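Local coordinates for ATP phosphoribosyltransferase regulatory subunit (Bacillus halodurans, PDB 3OD1), which is probably required, together with the HisG subunit, for the first step of histidine biosynthesis and may allow feedback regulation of ATP phosphoribosyltransferase activity by histidine, at residues T48-Y54 / T78-R82; V60-L64 / H274-Y278; A90-A94 / L303-R309. One frame throughout, in Å; residues are numbered along the deposited sequence.

Contact 1 of 3, residues T48-Y54 / T78-R82; sequences TPTLEYY and TLVLR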
ATOM      1  N   THR B  48       3.797   6.556  -6.381  1.00 32.38           N
ATOM      2  CA  THR B  48       4.796   6.398  -7.435  1.00 30.52           C
ATOM      3  C   THR B  48       5.063   4.901  -7.552  1.00 35.19           C
ATOM      4  O   THR B  48       4.575   4.122  -6.720  1.00 35.52           O
ATOM      5  CB  THR B  48       6.103   7.126  -7.075  1.00 31.14           C
ATOM      6  OG1 THR B  48       6.583   6.617  -5.826  1.00 26.92           O
ATOM      7  CG2 THR B  48       5.876   8.632  -6.956  1.00 36.32           C
ATOM      8  N   PRO B  49       5.828   4.481  -8.575  1.00 37.06           N
ATOM      9  CA  PRO B  49       5.982   3.038  -8.816  1.00 32.22           C
ATOM     10  C   PRO B  49       6.896   2.368  -7.812  1.00 32.15           C
ATOM     11  O   PRO B  49       7.704   3.019  -7.142  1.00 32.23           O
ATOM     12  CB  PRO B  49       6.649   2.972 -10.200  1.00 28.51           C
ATOM     13  CG  PRO B  49       6.394   4.333 -10.815  1.00 31.90           C
ATOM     14  CD  PRO B  49       6.438   5.282  -9.653  1.00 38.12           C
ATOM     15  N   THR B  50       6.792   1.049  -7.756  1.00 34.08           N
ATOM     16  CA  THR B  50       7.648   0.264  -6.899  1.00 30.99           C
ATOM     17  C   THR B  50       9.088   0.271  -7.424  1.00 28.61           C
ATOM     18  O   THR B  50      10.035   0.190  -6.655  1.00 34.58           O
ATOM     19  CB  THR B  50       7.115  -1.171  -6.804  1.00 29.80           C
ATOM     20  OG1 THR B  50       5.818  -1.140  -6.195  1.00 32.12           O
ATOM     21  CG2 THR B  50       8.051  -2.038  -5.970  1.00 32.58           C
ATOM     22  N   LEU B  51       9.241   0.385  -8.739  1.00 33.22           N
ATOM     23  CA  LEU B  51      10.561   0.337  -9.363  1.00 31.15           C
ATOM     24  C   LEU B  51      10.942   1.677  -9.978  1.00 31.76           C
ATOM     25  O   LEU B  51      10.148   2.278 -10.707  1.00 31.76           O
ATOM     26  CB  LEU B  51      10.573  -0.723 -10.467  1.00 30.76           C
ATOM     27  CG  LEU B  51      10.468  -2.175  -9.988  1.00 35.95           C
ATOM     28  CD1 LEU B  51      10.039  -3.090 -11.130  1.00 33.07           C
ATOM     29  CD2 LEU B  51      11.792  -2.627  -9.412  1.00 36.31           C
ATOM     30  N   GLU B  52      12.151   2.137  -9.680  1.00 29.33           N
ATOM     31  CA  GLU B  52      12.719   3.309 -10.345  1.00 31.42           C
ATOM     32  C   GLU B  52      14.053   2.888 -10.958  1.00 30.45           C
ATOM     33  O   GLU B  52      14.624   1.859 -10.575  1.00 35.06           O
ATOM     34  CB  GLU B  52      12.926   4.469  -9.353  1.00 32.89           C
ATOM     35  CG  GLU B  52      11.665   4.934  -8.615  1.00 32.34           C
ATOM     36  CD  GLU B  52      10.899   6.026  -9.351  1.00 35.79           C
ATOM     37  OE1 GLU B  52      11.297   6.394 -10.473  1.00 37.50           O
ATOM     38  OE2 GLU B  52       9.895   6.517  -8.807  1.00 36.79           O
ATOM     39  N   TYR B  53      14.544   3.655 -11.931  1.00 33.44           N
ATOM     40  CA  TYR B  53      15.887   3.423 -12.458  1.00 33.80           C
ATOM     41  C   TYR B  53      16.939   3.737 -11.415  1.00 37.76           C
ATOM     42  O   TYR B  53      16.840   4.729 -10.696  1.00 40.64           O
ATOM     43  CB  TYR B  53      16.158   4.296 -13.686  1.00 33.67           C
ATOM     44  CG  TYR B  53      15.520   3.788 -14.945  1.00 33.74           C
ATOM     45  CD1 TYR B  53      15.916   2.588 -15.517  1.00 37.54           C
ATOM     46  CD2 TYR B  53      14.511   4.519 -15.572  1.00 35.55           C
ATOM     47  CE1 TYR B  53      15.313   2.128 -16.691  1.00 38.86           C
ATOM     48  CE2 TYR B  53      13.916   4.077 -16.728  1.00 34.18           C
ATOM     49  CZ  TYR B  53      14.316   2.884 -17.284  1.00 41.44           C
ATOM     50  OH  TYR B  53      13.707   2.464 -18.442  1.00 48.85           O
ATOM     51  N   TYR B  54      17.958   2.893 -11.337  1.00 33.87           N
ATOM     52  CA  TYR B  54      19.072   3.145 -10.433  1.00 37.57           C
ATOM     53  C   TYR B  54      19.855   4.405 -10.814  1.00 40.76           C
ATOM     54  O   TYR B  54      20.171   5.240  -9.958  1.00 36.22           O
ATOM     55  CB  TYR B  54      20.010   1.943 -10.423  1.00 42.42           C
ATOM     56  CG  TYR B  54      21.347   2.219  -9.794  1.00 41.85           C
ATOM     57  CD1 TYR B  54      21.458   2.507  -8.441  1.00 39.30           C
ATOM     58  CD2 TYR B  54      22.510   2.176 -10.549  1.00 46.17           C
ATOM     59  CE1 TYR B  54      22.689   2.747  -7.861  1.00 40.12           C
ATOM     60  CE2 TYR B  54      23.742   2.416  -9.980  1.00 44.86           C
ATOM     61  CZ  TYR B  54      23.828   2.705  -8.641  1.00 49.49           C
ATOM     62  OH  TYR B  54      25.057   2.943  -8.077  1.00 52.16           O
ATOM     63  N   THR B  78      19.842  -1.695 -14.545  1.00 36.42           N
ATOM     64  CA  THR B  78      19.728  -1.802 -13.098  1.00 38.18           C
ATOM     65  C   THR B  78      18.582  -0.941 -12.601  1.00 46.46           C
ATOM     66  O   THR B  78      18.540   0.268 -12.858  1.00 42.17           O
ATOM     67  CB  THR B  78      21.009  -1.362 -12.382  1.00 42.00           C
ATOM     68  OG1 THR B  78      22.132  -2.077 -12.922  1.00 47.04           O
ATOM     69  CG2 THR B  78      20.892  -1.636 -10.883  1.00 42.91           C
ATOM     70  N   LEU B  79      17.646  -1.573 -11.903  1.00 39.96           N
ATOM     71  CA  LEU B  79      16.565  -0.858 -11.252  1.00 38.58           C
ATOM     72  C   LEU B  79      16.782  -0.928  -9.745  1.00 36.65           C
ATOM     73  O   LEU B  79      17.577  -1.737  -9.261  1.00 35.39           O
ATOM     74  CB  LEU B  79      15.206  -1.475 -11.624  1.00 38.78           C
ATOM     75  CG  LEU B  79      14.913  -1.678 -13.123  1.00 39.24           C
ATOM     76  CD1 LEU B  79      13.502  -2.225 -13.338  1.00 33.32           C
ATOM     77  CD2 LEU B  79      15.118  -0.393 -13.934  1.00 32.00           C
ATOM     78  N   VAL B  80      16.077  -0.074  -9.010  1.00 33.79           N
ATOM     79  CA  VAL B  80      15.992  -0.197  -7.569  1.00 34.19           C
ATOM     80  C   VAL B  80      14.529  -0.334  -7.171  1.00 32.39           C
ATOM     81  O   VAL B  80      13.644   0.200  -7.841  1.00 34.45           O
ATOM     82  CB  VAL B  80      16.605   1.022  -6.837  1.00 36.40           C
ATOM     83  CG1 VAL B  80      18.063   1.185  -7.205  1.00 30.08           C
ATOM     84  CG2 VAL B  80      15.829   2.289  -7.151  1.00 35.96           C
ATOM     85  N   LEU B  81      14.282  -1.095  -6.110  1.00 31.22           N
ATOM     86  CA  LEU B  81      13.028  -0.994  -5.385  1.00 28.65           C
ATOM     87  C   LEU B  81      13.131   0.333  -4.655  1.00 31.36           C
ATOM     88  O   LEU B  81      14.134   0.598  -3.997  1.00 33.92           O
ATOM     89  CB  LEU B  81      12.882  -2.168  -4.411  1.00 26.03           C
ATOM     90  CG  LEU B  81      12.684  -3.537  -5.081  1.00 36.21           C
ATOM     91  CD1 LEU B  81      12.598  -4.700  -4.068  1.00 31.78           C
ATOM     92  CD2 LEU B  81      11.438  -3.524  -5.975  1.00 34.23           C
ATOM     93  N   ARG B  82      12.124   1.189  -4.787  1.00 31.87           N
ATOM     94  CA  ARG B  82      12.263   2.555  -4.293  1.00 31.93           C
ATOM     95  C   ARG B  82      12.787   2.641  -2.857  1.00 28.17           C
ATOM     96  O   ARG B  82      12.210   2.069  -1.910  1.00 28.69           O
ATOM     97  CB  ARG B  82      10.970   3.334  -4.431  1.00 39.77           C
ATOM     98  CG  ARG B  82       9.846   2.685  -3.721  1.00 41.09           C
ATOM     99  CD  ARG B  82       8.774   3.678  -3.398  1.00 50.26           C
ATOM    100  NE  ARG B  82       7.654   3.004  -2.761  1.00 52.81           N
ATOM    101  CZ  ARG B  82       6.518   2.720  -3.373  1.00 45.63           C
ATOM    102  NH1 ARG B  82       6.339   3.077  -4.632  1.00 55.44           N
ATOM    103  NH2 ARG B  82       5.549   2.114  -2.709  1.00 47.32           N
TER
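R82 reaches across to T48 and P49 with one nitrogen: NH1 lies 2.9 Å from both T48 O and P49 O. Both bonds are weak and strongly bent, near 124° at the hydrogens. Its CG sits between backbone N and carbonyl carbon (chi1 58°) and the chain then runs extended to NE, which carries the guanidinium alongside the 48-50 loop that leads into strand 51-53. Behind it the backbones pair antiparallel. E52 and V80 form the hydrogen-bonded pair, with V80 N to E52 O at 2.9 Å, while R82 N gives to T50 O at 3.0 Å and Y54 N to T78 O at 3.1 Å. L51 and L81 lie side by side on one face, CD2 to CD2 3.6 Å. On the other face, V80 CG1 meets the edge of the Y54 ring near its plane.

Farther out, N111 O accepts from R82 NE, and T50 OG1 bonds to E125 and Y113 of the second subunit. The E52 carboxylate is engaged by R91, its OE2 remaining 6.5 Å from R82 NH1. Across this contact the positive group of R82 meets two neutral carbonyl oxygens, which it would be expected to polarise.

Contact 2 of 3, residues V60-L64 / H274-Y278; sequences VSAIL and HMSYY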
ATOM      1  N   VAL B  60      20.293   9.694  -6.831  1.00 39.46           N
ATOM      2  CA  VAL B  60      20.060  10.992  -6.186  1.00 39.52           C
ATOM      3  C   VAL B  60      19.304  10.853  -4.868  1.00 41.32           C
ATOM      4  O   VAL B  60      19.053  11.836  -4.176  1.00 39.68           O
ATOM      5  CB  VAL B  60      19.343  11.991  -7.119  1.00 37.21           C
ATOM      6  CG1 VAL B  60      20.193  12.246  -8.349  1.00 38.12           C
ATOM      7  CG2 VAL B  60      17.962  11.469  -7.510  1.00 36.33           C
ATOM      8  N   SER B  61      18.942   9.624  -4.527  1.00 38.17           N
ATOM      9  CA  SER B  61      18.307   9.335  -3.244  1.00 36.09           C
ATOM     10  C   SER B  61      19.245   9.642  -2.077  1.00 39.51           C
ATOM     11  O   SER B  61      20.474   9.554  -2.214  1.00 34.46           O
ATOM     12  CB  SER B  61      17.892   7.861  -3.187  1.00 40.39           C
ATOM     13  OG  SER B  61      17.466   7.510  -1.885  1.00 44.13           O
ATOM     14  N   ALA B  62      18.666   9.992  -0.932  1.00 37.75           N
ATOM     15  CA  ALA B  62      19.444  10.212   0.287  1.00 40.06           C
ATOM     16  C   ALA B  62      19.989   8.899   0.847  1.00 43.93           C
ATOM     17  O   ALA B  62      20.934   8.892   1.630  1.00 48.36           O
ATOM     18  CB  ALA B  62      18.595  10.916   1.344  1.00 38.43           C
ATOM     19  N   ILE B  63      19.374   7.792   0.446  1.00 36.52           N
ATOM     20  CA  ILE B  63      19.783   6.460   0.886  1.00 41.88           C
ATOM     21  C   ILE B  63      21.119   6.090   0.260  1.00 35.55           C
ATOM     22  O   ILE B  63      21.306   6.247  -0.945  1.00 34.83           O
ATOM     23  CB  ILE B  63      18.708   5.407   0.518  1.00 34.10           C
ATOM     24  CG1 ILE B  63      17.342   5.899   0.991  1.00 32.18           C
ATOM     25  CG2 ILE B  63      19.028   4.061   1.153  1.00 36.44           C
ATOM     26  CD1 ILE B  63      17.326   6.351   2.441  1.00 35.61           C
ATOM     27  N   LEU B  64      22.049   5.615   1.084  1.00 34.95           N
ATOM     28  CA  LEU B  64      23.409   5.330   0.617  1.00 39.47           C
ATOM     29  C   LEU B  64      23.390   4.198  -0.381  1.00 43.73           C
ATOM     30  O   LEU B  64      22.568   3.289  -0.282  1.00 39.82           O
ATOM     31  CB  LEU B  64      24.318   4.969   1.792  1.00 42.66           C
ATOM     32  CG  LEU B  64      25.099   6.119   2.430  1.00 56.88           C
ATOM     33  CD1 LEU B  64      24.405   7.458   2.203  1.00 59.03           C
ATOM     34  CD2 LEU B  64      25.335   5.846   3.906  1.00 59.13           C
ATOM     35  N   HIS B 274      23.085  13.359   7.394  1.00 38.03           N
ATOM     36  CA  HIS B 274      23.606  12.891   6.124  1.00 39.74           C
ATOM     37  C   HIS B 274      24.861  13.702   5.831  1.00 38.28           C
ATOM     38  O   HIS B 274      24.979  14.846   6.272  1.00 41.95           O
ATOM     39  CB  HIS B 274      22.547  13.105   5.036  1.00 39.59           C
ATOM     40  CG  HIS B 274      22.773  12.303   3.793  1.00 38.74           C
ATOM     41  ND1 HIS B 274      23.738  12.630   2.865  1.00 39.39           N
ATOM     42  CD2 HIS B 274      22.142  11.204   3.310  1.00 40.50           C
ATOM     43  CE1 HIS B 274      23.703  11.759   1.870  1.00 39.02           C
ATOM     44  NE2 HIS B 274      22.746  10.882   2.118  1.00 39.93           N
HETATM   45  N   MSE B 275      25.808  13.127   5.102  1.00 39.98           N
HETATM   46  CA  MSE B 275      27.034  13.863   4.806  1.00 43.03           C
HETATM   47  C   MSE B 275      26.844  15.014   3.812  1.00 47.40           C
HETATM   48  O   MSE B 275      27.629  15.967   3.820  1.00 45.70           O
HETATM   49  CB  MSE B 275      28.156  12.917   4.353  1.00 40.82           C
HETATM   50  CG  MSE B 275      28.612  11.934   5.433  1.00 36.32           C
HETATM   51 SE   MSE B 275      29.479  12.830   6.942  0.59 45.54          SE
HETATM   52  CE  MSE B 275      31.139  13.385   6.049  1.00 42.45           C
ATOM     53  N   SER B 276      25.815  14.955   2.968  1.00 40.73           N
ATOM     54  CA  SER B 276      25.672  15.985   1.922  1.00 47.42           C
ATOM     55  C   SER B 276      24.236  16.368   1.542  1.00 49.73           C
ATOM     56  O   SER B 276      23.972  17.479   1.090  1.00 55.14           O
ATOM     57  CB  SER B 276      26.396  15.536   0.655  1.00 43.47           C
ATOM     58  OG  SER B 276      25.952  14.243   0.266  1.00 50.49           O
ATOM     59  N   TYR B 277      23.317  15.442   1.721  1.00 42.41           N
ATOM     60  CA  TYR B 277      21.976  15.564   1.156  1.00 41.44           C
ATOM     61  C   TYR B 277      21.167  16.749   1.689  1.00 37.81           C
ATOM     62  O   TYR B 277      20.566  17.490   0.916  1.00 37.43           O
ATOM     63  CB  TYR B 277      21.243  14.258   1.413  1.00 33.46           C
ATOM     64  CG  TYR B 277      19.822  14.178   0.946  1.00 35.02           C
ATOM     65  CD1 TYR B 277      19.519  13.717  -0.338  1.00 37.47           C
ATOM     66  CD2 TYR B 277      18.768  14.481   1.808  1.00 32.74           C
ATOM     67  CE1 TYR B 277      18.214  13.598  -0.764  1.00 37.36           C
ATOM     68  CE2 TYR B 277      17.448  14.364   1.385  1.00 32.66           C
ATOM     69  CZ  TYR B 277      17.183  13.918   0.095  1.00 37.67           C
ATOM     70  OH  TYR B 277      15.879  13.788  -0.347  1.00 35.21           O
ATOM     71  N   TYR B 278      21.148  16.924   3.005  1.00 37.31           N
ATOM     72  CA  TYR B 278      20.424  18.044   3.606  1.00 40.51           C
ATOM     73  C   TYR B 278      21.266  19.306   3.569  1.00 41.22           C
ATOM     74  O   TYR B 278      22.485  19.250   3.741  1.00 37.39           O
ATOM     75  CB  TYR B 278      20.000  17.724   5.039  1.00 35.60           C
ATOM     76  CG  TYR B 278      19.070  16.543   5.140  1.00 37.52           C
ATOM     77  CD1 TYR B 278      17.707  16.689   4.938  1.00 36.42           C
ATOM     78  CD2 TYR B 278      19.563  15.272   5.442  1.00 43.06           C
ATOM     79  CE1 TYR B 278      16.846  15.587   5.029  1.00 34.24           C
ATOM     80  CE2 TYR B 278      18.721  14.176   5.538  1.00 39.49           C
ATOM     81  CZ  TYR B 278      17.368  14.335   5.332  1.00 37.77           C
ATOM     82  OH  TYR B 278      16.548  13.231   5.432  1.00 35.26           O
TER
HETATM   83  O   HOH W   1      15.862  11.255  -1.147  1.00 42.14           O
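A62 and Y277 make the central apolar contact. The methyl CB of A62 stands over one face of the phenol ring, 5° off the ring normal, a CH-pi arrangement whose exact separation is modelled too tightly to interpret. Y277 CG lies anti to the backbone N (chi1 178°), which brings the ring face against the alanine methyl, and V60 O sits at the ring edge in its plane. More loosely, the leucine methyl L64 CD1 makes a van der Waals approach to the imidazole nitrogen H274 NE2 at 3.8 Å, the two side chains running antiparallel past one another.

Among direct polar contacts, H274 NE2 donates to A62 O at 2.7 Å. The bond is weak, bent to 129° at the hydrogen, although the oxygen lies in the imidazole plane. At the other ring nitrogen S276 N gives a nearly straight bond to H274 ND1 at 3.1 Å, in the ring plane. In-plane partners at both nitrogens and Y277 CB over one face would together restrict the rotation of the imidazole.

One water adds a bridge: it accepts from A62 N at 3.1 Å and lies 2.7 Å from Y277 OH.

The 60-64 turn has its own support. I63 N donates to S61 OG at 3.0 Å, forming an ST turn just after helix 54-60, and S61 OG is also bonded to D84. By its sequence, the Y277-Y278 pair probably corresponds to the tyrosines of the RGLDYY (histidine A) motif of histidyl-tRNA synthetases, consistent with a loop equivalent to one of that family's histidine pocket.

Contact 3 of 3, residues A90-A94 / L303-R309; sequences ARLVA and LLSKFHR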
ATOM      1  N   ALA B  90      10.236  14.116  -6.326  1.00 28.56           N
ATOM      2  CA  ALA B  90      10.955  15.134  -7.091  1.00 32.53           C
ATOM      3  C   ALA B  90      10.814  14.867  -8.593  1.00 36.57           C
ATOM      4  O   ALA B  90      10.571  15.792  -9.379  1.00 34.17           O
ATOM      5  CB  ALA B  90      12.422  15.187  -6.683  1.00 28.66           C
ATOM      6  N   ARG B  91      10.958  13.603  -8.988  1.00 29.88           N
ATOM      7  CA  ARG B  91      10.762  13.222 -10.388  1.00 32.56           C
ATOM      8  C   ARG B  91       9.358  13.584 -10.857  1.00 34.38           C
ATOM      9  O   ARG B  91       9.167  14.134 -11.940  1.00 35.29           O
ATOM     10  CB  ARG B  91      11.014  11.721 -10.619  1.00 34.67           C
ATOM     11  CG  ARG B  91      10.802  11.286 -12.099  1.00 35.54           C
ATOM     12  CD  ARG B  91      10.991   9.774 -12.329  1.00 38.06           C
ATOM     13  NE  ARG B  91      10.215   8.962 -11.386  1.00 34.90           N
ATOM     14  CZ  ARG B  91       8.890   8.992 -11.265  1.00 37.68           C
ATOM     15  NH1 ARG B  91       8.161   9.787 -12.038  1.00 33.92           N
ATOM     16  NH2 ARG B  91       8.290   8.226 -10.355  1.00 33.17           N
ATOM     17  N   LEU B  92       8.375  13.266 -10.027  1.00 32.99           N
ATOM     18  CA  LEU B  92       6.976  13.489 -10.365  1.00 36.78           C
ATOM     19  C   LEU B  92       6.750  14.974 -10.581  1.00 41.19           C
ATOM     20  O   LEU B  92       6.155  15.389 -11.581  1.00 46.92           O
ATOM     21  CB  LEU B  92       6.106  12.976  -9.217  1.00 43.23           C
ATOM     22  CG  LEU B  92       4.690  12.473  -9.466  1.00 50.07           C
ATOM     23  CD1 LEU B  92       4.065  12.087  -8.146  1.00 43.42           C
ATOM     24  CD2 LEU B  92       3.874  13.549 -10.137  1.00 60.68           C
ATOM     25  N   VAL B  93       7.248  15.771  -9.639  1.00 34.60           N
ATOM     26  CA  VAL B  93       7.109  17.221  -9.659  1.00 37.86           C
ATOM     27  C   VAL B  93       7.706  17.869 -10.906  1.00 41.63           C
ATOM     28  O   VAL B  93       7.113  18.798 -11.453  1.00 40.16           O
ATOM     29  CB  VAL B  93       7.737  17.863  -8.399  1.00 41.50           C
ATOM     30  CG1 VAL B  93       7.788  19.388  -8.529  1.00 35.11           C
ATOM     31  CG2 VAL B  93       6.949  17.453  -7.162  1.00 44.00           C
ATOM     32  N   ALA B  94       8.870  17.391 -11.344  1.00 36.14           N
ATOM     33  CA  ALA B  94       9.548  17.986 -12.494  1.00 38.93           C
ATOM     34  C   ALA B  94       9.007  17.480 -13.830  1.00 42.76           C
ATOM     35  O   ALA B  94       9.411  17.970 -14.874  1.00 46.14           O
ATOM     36  CB  ALA B  94      11.047  17.750 -12.423  1.00 38.49           C
ATOM     37  N   LEU B 303      18.030  19.027  -4.481  1.00 38.45           N
ATOM     38  CA  LEU B 303      17.521  17.841  -5.177  1.00 38.43           C
ATOM     39  C   LEU B 303      16.731  18.179  -6.441  1.00 37.96           C
ATOM     40  O   LEU B 303      16.985  17.608  -7.500  1.00 36.30           O
ATOM     41  CB  LEU B 303      16.674  16.970  -4.254  1.00 29.26           C
ATOM     42  CG  LEU B 303      16.138  15.666  -4.856  1.00 37.11           C
ATOM     43  CD1 LEU B 303      17.279  14.715  -5.229  1.00 32.39           C
ATOM     44  CD2 LEU B 303      15.193  14.991  -3.879  1.00 32.57           C
ATOM     45  N   LEU B 304      15.771  19.097  -6.338  1.00 34.69           N
ATOM     46  CA  LEU B 304      14.904  19.382  -7.484  1.00 36.37           C
ATOM     47  C   LEU B 304      15.690  19.849  -8.706  1.00 42.73           C
ATOM     48  O   LEU B 304      15.258  19.635  -9.847  1.00 39.66           O
ATOM     49  CB  LEU B 304      13.791  20.379  -7.125  1.00 37.24           C
ATOM     50  CG  LEU B 304      12.476  19.772  -6.604  1.00 37.27           C
ATOM     51  CD1 LEU B 304      11.782  18.938  -7.679  1.00 32.02           C
ATOM     52  CD2 LEU B 304      12.713  18.928  -5.359  1.00 33.52           C
ATOM     53  N   SER B 305      16.839  20.483  -8.468  1.00 45.79           N
ATOM     54  CA  SER B 305      17.716  20.919  -9.554  1.00 44.81           C
ATOM     55  C   SER B 305      18.209  19.740 -10.376  1.00 44.34           C
ATOM     56  O   SER B 305      18.382  19.856 -11.585  1.00 41.33           O
ATOM     57  CB  SER B 305      18.919  21.693  -9.015  1.00 45.25           C
ATOM     58  OG  SER B 305      18.515  22.933  -8.470  1.00 56.85           O
ATOM     59  N   LYS B 306      18.448  18.610  -9.714  1.00 42.26           N
ATOM     60  CA  LYS B 306      18.887  17.401 -10.406  1.00 45.08           C
ATOM     61  C   LYS B 306      17.821  16.829 -11.345  1.00 46.06           C
ATOM     62  O   LYS B 306      18.135  16.013 -12.208  1.00 41.91           O
ATOM     63  CB  LYS B 306      19.345  16.342  -9.403  1.00 44.16           C
ATOM     64  CG  LYS B 306      20.593  16.753  -8.660  1.00 44.43           C
ATOM     65  CD  LYS B 306      20.961  15.776  -7.578  1.00 42.41           C
ATOM     66  CE  LYS B 306      22.126  16.316  -6.751  1.00 50.19           C
ATOM     67  NZ  LYS B 306      22.549  15.312  -5.727  1.00 55.46           N
ATOM     68  N   PHE B 307      16.570  17.253 -11.167  1.00 38.44           N
ATOM     69  CA  PHE B 307      15.489  16.878 -12.082  1.00 39.17           C
ATOM     70  C   PHE B 307      15.111  18.028 -13.005  1.00 45.90           C
ATOM     71  O   PHE B 307      14.109  17.950 -13.716  1.00 40.90           O
ATOM     72  CB  PHE B 307      14.255  16.402 -11.307  1.00 35.86           C
ATOM     73  CG  PHE B 307      14.463  15.096 -10.632  1.00 34.78           C
ATOM     74  CD1 PHE B 307      14.214  13.915 -11.304  1.00 38.64           C
ATOM     75  CD2 PHE B 307      14.960  15.044  -9.338  1.00 32.48           C
ATOM     76  CE1 PHE B 307      14.427  12.695 -10.685  1.00 40.13           C
ATOM     77  CE2 PHE B 307      15.187  13.837  -8.718  1.00 39.40           C
ATOM     78  CZ  PHE B 307      14.915  12.657  -9.394  1.00 43.39           C
ATOM     79  N   HIS B 308      15.915  19.091 -12.957  1.00 45.77           N
ATOM     80  CA  HIS B 308      15.796  20.241 -13.851  1.00 52.38           C
ATOM     81  C   HIS B 308      14.595  21.133 -13.577  1.00 47.15           C
ATOM     82  O   HIS B 308      14.131  21.852 -14.464  1.00 48.96           O
ATOM     83  CB  HIS B 308      15.841  19.799 -15.317  1.00 54.95           C
ATOM     84  CG  HIS B 308      16.965  18.858 -15.613  1.00 57.72           C
ATOM     85  ND1 HIS B 308      16.760  17.550 -16.002  1.00 58.21           N
ATOM     86  CD2 HIS B 308      18.306  19.023 -15.532  1.00 57.11           C
ATOM     87  CE1 HIS B 308      17.930  16.957 -16.167  1.00 58.24           C
ATOM     88  NE2 HIS B 308      18.883  17.828 -15.887  1.00 56.95           N
ATOM     89  N   ARG B 309      14.102  21.096 -12.345  1.00 47.33           N
ATOM     90  CA  ARG B 309      13.108  22.072 -11.906  1.00 51.22           C
ATOM     91  C   ARG B 309      13.502  22.636 -10.540  1.00 52.91           C
ATOM     92  O   ARG B 309      12.800  22.409  -9.541  1.00 45.83           O
ATOM     93  CB  ARG B 309      11.703  21.468 -11.843  1.00 40.00           C
ATOM     94  CG  ARG B 309      10.621  22.549 -11.776  1.00 46.14           C
ATOM     95  CD  ARG B 309       9.210  21.992 -11.608  1.00 47.47           C
ATOM     96  NE  ARG B 309       8.283  23.077 -11.300  1.00 45.46           N
ATOM     97  CZ  ARG B 309       6.982  22.932 -11.070  1.00 48.04           C
ATOM     98  NH1 ARG B 309       6.418  21.736 -11.115  1.00 50.79           N
ATOM     99  NH2 ARG B 309       6.243  24.003 -10.799  1.00 51.19           N
TER
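A90 and F307 meet where helix 86-94 packs on the short, weakly bonded helix 303-306, whose end is a Schellman motif, within the class-II synthetase-like core. A90 points its CB at three residues of the other segment, and lies 3.7 Å from F307 CD2. L304 CD1 and L303 CD2 are each 3.9 Å from the same A90 CB, so a single methyl fills the meeting point of two leucines and a phenyl ring.

F307 supplies a flat surface for the helix backbone. One ring face lies against the peptide joining A90 to R91, with R91 N over its centre, and R91 CB comes within 3.5 Å of F307 CE1. The carbon CG is anti to the carbonyl carbon (chi1 -69°), an orientation that gives the ring this placement while F307 CB stays against A94 CB at 3.7 Å. M9 of the second subunit also packs on this phenylalanine.

The Schellman turn then redirects the chain. H308, at positive phi, is its C-prime residue, and L304 O accepts from both F307 N and R309 N, which arrive from opposite faces of its plane. R309 consequently emerges beside A94 and runs extended across V93; R100 O holds its NH2. In the guanidinium plane, NH1 donates to V93 O at 3.0 Å with 148° at the hydrogen, approaching from above the carbonyl plane.

In the fold
From the N terminus, segment 48-54 leads through helix 54-60 into 60-64, and strand 69-72 intervenes before 78-82 returns to close contact 1 over a 23-residue connection, within the three-stranded antiparallel sheet. Contact 2 opens inside that connection and closes only at 274-278, so the two cross; it joins the loop after helix 54-60 to the loop between strands 265-268 and 281-286. Contact 3 opens at 90-94, after contact 1 has closed, and ends at 303-309, crossing contact 2 and tying helix 86-94 to helix 303-306. An E52-R91 salt bridge links contacts 1 and 3, while V60 packs on L303, K306 and F307 to join contacts 2 and 3. All three reach the second subunit, contact 2 through V60.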